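Local coordinates for protein Afp (Microbacterium arborescens, PDB 2YJK) that probably binds ferric iron as a twelve-subunit Dps protein of the ferritin fold, taking up and storing iron, at residues C[82-86]-C[87-91]; C[132-135]-C[136-139]. All coordinates share one frame; numbering follows the deposited sequence.

Contact 1: C[82-86]-C[87-91]; sequences PIDSR and VSTMA
The guanidinium of Arg86 carries the hydroxyl of Ser88 over one face, OG standing 4.2 Å above the centre of the guanidinium plane, while its edge takes the carboxylate of Asp84 almost in plane. That grip is side-on: Arg86 NE meets Asp84 OD1 at 3.0 Å in a salt bridge, and NH2 reaches OD2, both from the syn side and each somewhat out of the carboxylate plane. The arginine chain, bent at chi3 (-54°), folds back to make this possible. On the opposite face of the carboxylate lies Thr89, whose OG1 donates to Asp84 OD2 at 2.7 Å from well above the plane, so OD2 serves two donors. The methyl CG2 of Thr89 rests 3.4 Å from Asp84 O. Arg86 is the N-cap of helix 87-92, the short helix that Dps proteins insert between the second and third long helices of the ferritin bundle, and its carbonyl O receives Met90 N at 3.0 Å as the first helical turn forms. A leucine in place of Asp84 would probably leave the Arg86 guanidinium without its counter-charge and free to swing away, and Thr89 OG1 without its acceptor. Asp84 O accepts from His30 NE2 of helix 15-45, whereas Ser85 N donates to Gln41 OE1 and Val87 N to Asn38 OD1, both of a second subunit.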
loop_
_atom_site.group_PDB
_atom_site.type_symbol
_atom_site.label_atom_id
_atom_site.label_comp_id
_atom_site.label_asym_id
_atom_site.label_seq_id
_atom_site.Cartn_x
_atom_site.Cartn_y
_atom_site.Cartn_z
ATOM N N PRO C 82 -31.191 17.413 14.626
ATOM C CA PRO C 82 -30.174 16.943 15.572
ATOM C C PRO C 82 -30.410 15.480 15.920
ATOM O O PRO C 82 -31.425 14.912 15.578
ATOM C CB PRO C 82 -30.351 17.868 16.789
ATOM C CG PRO C 82 -31.855 18.245 16.756
ATOM C CD PRO C 82 -32.178 18.330 15.262
ATOM N N ILE C 83 -29.434 14.835 16.534
ATOM C CA ILE C 83 -29.660 13.467 16.975
ATOM C C ILE C 83 -29.184 13.471 18.412
ATOM O O ILE C 83 -28.147 14.098 18.711
ATOM C CB ILE C 83 -28.856 12.419 16.064
ATOM C CG1 ILE C 83 -28.798 11.026 16.704
ATOM C CG2 ILE C 83 -27.415 12.804 15.844
ATOM C CD1 ILE C 83 -30.006 10.206 16.420
ATOM N N ASP C 84 -29.943 12.827 19.300
ATOM C CA ASP C 84 -29.503 12.634 20.653
ATOM C C ASP C 84 -28.981 11.195 20.900
ATOM O O ASP C 84 -29.736 10.312 21.329
ATOM C CB ASP C 84 -30.628 12.983 21.658
ATOM C CG ASP C 84 -30.151 12.893 23.105
ATOM O OD1 ASP C 84 -28.919 12.634 23.329
ATOM O OD2 ASP C 84 -30.983 13.070 24.020
ATOM N N SER C 85 -27.697 10.927 20.670
ATOM C CA SER C 85 -27.176 9.645 21.151
ATOM C C SER C 85 -26.045 9.781 22.174
ATOM O O SER C 85 -25.014 9.077 22.082
ATOM C CB SER C 85 -26.844 8.626 20.044
ATOM O OG SER C 85 -25.876 9.155 19.188
ATOM N N ARG C 86 -26.259 10.661 23.151
ATOM C CA ARG C 86 -25.483 10.641 24.389
ATOM C C ARG C 86 -25.668 9.264 25.044
ATOM O O ARG C 86 -26.726 8.617 24.879
ATOM C CB ARG C 86 -25.969 11.732 25.348
ATOM C CG ARG C 86 -25.660 13.159 24.882
ATOM C CD ARG C 86 -26.348 14.220 25.687
ATOM N NE ARG C 86 -27.797 14.011 25.742
ATOM C CZ ARG C 86 -28.563 14.545 26.673
ATOM N NH1 ARG C 86 -28.045 15.322 27.619
ATOM N NH2 ARG C 86 -29.838 14.285 26.689
ATOM N N VAL C 87 -24.641 8.821 25.778
ATOM C CA VAL C 87 -24.718 7.599 26.564
ATOM C C VAL C 87 -26.043 7.479 27.364
ATOM O O VAL C 87 -26.705 6.417 27.363
ATOM C CB VAL C 87 -23.525 7.539 27.543
ATOM C CG1 VAL C 87 -23.708 6.424 28.528
ATOM C CG2 VAL C 87 -22.199 7.351 26.744
ATOM N N SER C 88 -26.449 8.553 28.015
ATOM C CA SER C 88 -27.648 8.491 28.905
ATOM C C SER C 88 -28.926 8.144 28.130
ATOM O O SER C 88 -29.650 7.238 28.519
ATOM C CB SER C 88 -27.827 9.789 29.680
ATOM O OG SER C 88 -28.025 10.872 28.766
ATOM N N THR C 89 -29.150 8.823 27.005
ATOM C CA THR C 89 -30.286 8.616 26.137
ATOM C C THR C 89 -30.280 7.188 25.543
ATOM O O THR C 89 -31.311 6.461 25.590
ATOM C CB THR C 89 -30.238 9.679 24.989
ATOM O OG1 THR C 89 -30.103 10.987 25.555
ATOM C CG2 THR C 89 -31.533 9.684 24.098
ATOM N N MET C 90 -29.133 6.812 24.970
ATOM C CA MET C 90 -28.907 5.463 24.440
ATOM C C MET C 90 -29.193 4.319 25.414
ATOM O O MET C 90 -29.830 3.351 25.039
ATOM C CB MET C 90 -27.478 5.341 23.862
ATOM C CG MET C 90 -27.140 3.915 23.434
ATOM S SD MET C 90 -25.482 3.761 22.809
ATOM C CE MET C 90 -24.491 3.719 24.329
ATOM N N ALA C 91 -28.697 4.425 26.646
ATOM C CA ALA C 91 -29.041 3.518 27.751
ATOM C C ALA C 91 -30.551 3.448 28.050
ATOM O O ALA C 91 -31.097 2.330 28.271
ATOM C CB ALA C 91 -28.322 3.913 29.018
#

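Contact 2: C[132-135]-C[136-139]; sequences EVDL and TSQD
The carboxylate of Asp134 accepts hydrogen bonds from the backbone N of Thr136 and the hydroxyl of Ser137 at the start of helix 135-156. With CG anti to the backbone N (chi1 178°), the carboxylate is carried to the helix start, where its two oxygens divide the work. OD1 takes a weak bond from Thr136 N at 3.2 Å, bent to an N-H...O angle of 131°; OD2 accepts from Ser137 OG, at a modelled separation so short that its exact length is doubtful. Water 1 adds a bridge, donating to Asp134 OD1 and accepting from Thr136 OG1, each at 2.7 Å. Asp134 is thus the N-cap of the last long helix of the four-helix ferritin bundle. Charge pairing probably steadies the cap: Arg75 of helix 51-78 forms a salt bridge with Asp134 OD2 and, through NE, donates to Ser137 OG, tying the buried carboxylate to a neighbouring helix. Backbone bonds carry on the first turn: Gln138 N meets Asp134 O at 3.0 Å, and Asp139 N meets Leu135 O at the same length. Van der Waals contact is made by Leu135 and Gln138, which lie side by side and point the same way, the methyl CD2 of Leu135 3.3 Å from Gln138 OE1. The amide NE2 of Gln138 turns to Ile127 O and Asp131 OD1, and Asp139 pairs with Arg146 of a third subunit.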
loop_
_atom_site.group_PDB
_atom_site.type_symbol
_atom_site.label_atom_id
_atom_site.label_comp_id
_atom_site.label_asym_id
_atom_site.label_seq_id
_atom_site.Cartn_x
_atom_site.Cartn_y
_atom_site.Cartn_z
ATOM N N GLU C 132 -42.888 5.388 1.447
ATOM C CA GLU C 132 -43.759 6.387 0.855
ATOM C C GLU C 132 -43.230 7.802 0.939
ATOM O O GLU C 132 -43.825 8.690 0.373
ATOM C CB GLU C 132 -45.202 6.280 1.409
ATOM C CG GLU C 132 -46.015 5.049 0.817
ATOM C CD GLU C 132 -46.023 5.012 -0.752
ATOM O OE1 GLU C 132 -44.921 5.119 -1.379
ATOM O OE2 GLU C 132 -47.124 4.876 -1.347
ATOM N N VAL C 133 -42.097 8.009 1.593
ATOM C CA VAL C 133 -41.728 9.347 2.050
ATOM C C VAL C 133 -40.347 9.883 1.600
ATOM O O VAL C 133 -40.251 11.065 1.186
ATOM C CB VAL C 133 -41.841 9.399 3.607
ATOM C CG1 VAL C 133 -41.593 10.791 4.130
ATOM C CG2 VAL C 133 -43.237 8.874 4.049
ATOM N N ASP C 134 -39.295 9.046 1.697
ATOM C CA ASP C 134 -37.967 9.434 1.277
ATOM C C ASP C 134 -37.172 8.192 0.903
ATOM O O ASP C 134 -36.628 7.513 1.757
ATOM C CB ASP C 134 -37.255 10.169 2.407
ATOM C CG ASP C 134 -35.772 10.574 2.050
ATOM O OD1 ASP C 134 -35.411 10.715 0.824
ATOM O OD2 ASP C 134 -34.990 10.791 3.024
ATOM N N LEU C 135 -37.091 7.941 -0.386
ATOM C CA LEU C 135 -36.348 6.818 -0.961
ATOM C C LEU C 135 -34.848 6.858 -0.680
ATOM O O LEU C 135 -34.203 5.810 -0.566
ATOM C CB LEU C 135 -36.645 6.742 -2.475
ATOM C CG LEU C 135 -38.114 6.306 -2.732
ATOM C CD1 LEU C 135 -38.517 6.117 -4.242
ATOM C CD2 LEU C 135 -38.401 5.013 -1.989
ATOM N N THR C 136 -34.279 8.063 -0.569
ATOM C CA THR C 136 -32.867 8.191 -0.260
ATOM C C THR C 136 -32.578 7.702 1.167
ATOM O O THR C 136 -31.618 6.963 1.370
ATOM C CB THR C 136 -32.364 9.625 -0.540
ATOM O OG1 THR C 136 -32.672 9.940 -1.890
ATOM C CG2 THR C 136 -30.824 9.766 -0.369
ATOM N N SER C 137 -33.418 8.050 2.131
ATOM C CA SER C 137 -33.195 7.547 3.498
ATOM C C SER C 137 -33.500 6.067 3.577
ATOM O O SER C 137 -32.925 5.347 4.429
ATOM C CB SER C 137 -34.027 8.303 4.576
ATOM O OG SER C 137 -33.716 9.702 4.600
ATOM N N GLN C 138 -34.476 5.629 2.762
ATOM C CA GLN C 138 -34.893 4.224 2.762
ATOM C C GLN C 138 -33.688 3.386 2.354
ATOM O O GLN C 138 -33.405 2.340 2.942
ATOM C CB GLN C 138 -36.094 3.972 1.846
ATOM C CG GLN C 138 -36.482 2.506 1.801
ATOM C CD GLN C 138 -37.458 2.173 0.685
ATOM O OE1 GLN C 138 -37.171 2.417 -0.457
ATOM N NE2 GLN C 138 -38.606 1.611 1.018
ATOM N N ASP C 139 -32.955 3.876 1.354
ATOM C CA ASP C 139 -31.751 3.215 0.873
ATOM C C ASP C 139 -30.683 3.054 1.968
ATOM O O ASP C 139 -29.956 2.035 2.014
ATOM C CB ASP C 139 -31.208 3.993 -0.334
ATOM C CG ASP C 139 -30.008 3.303 -0.997
ATOM O OD1 ASP C 139 -30.228 2.267 -1.701
ATOM O OD2 ASP C 139 -28.852 3.799 -0.853
HETATM O O HOH W 1 -35.197 10.816 -1.893
#

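Overall arrangement
From the N terminus, the chain runs through helices 15-45 and 51-78 before it reaches contact 1, which turns the loop after helix 51-78 into the short helix 87-92. It then passes through helix 105-130, and contact 2 converts the following loop into helix 135-156. The two contacts are in series, neither nesting nor crossing, with centres 24 Å apart and nearest atoms about 12 Å apart. Both lean on helices 15-45 and 51-78, so these two helices form their common ground. Each also lies at a subunit boundary of the dodecamer: contact 1 meets a second subunit, and contact 2 meets a third and a fourth.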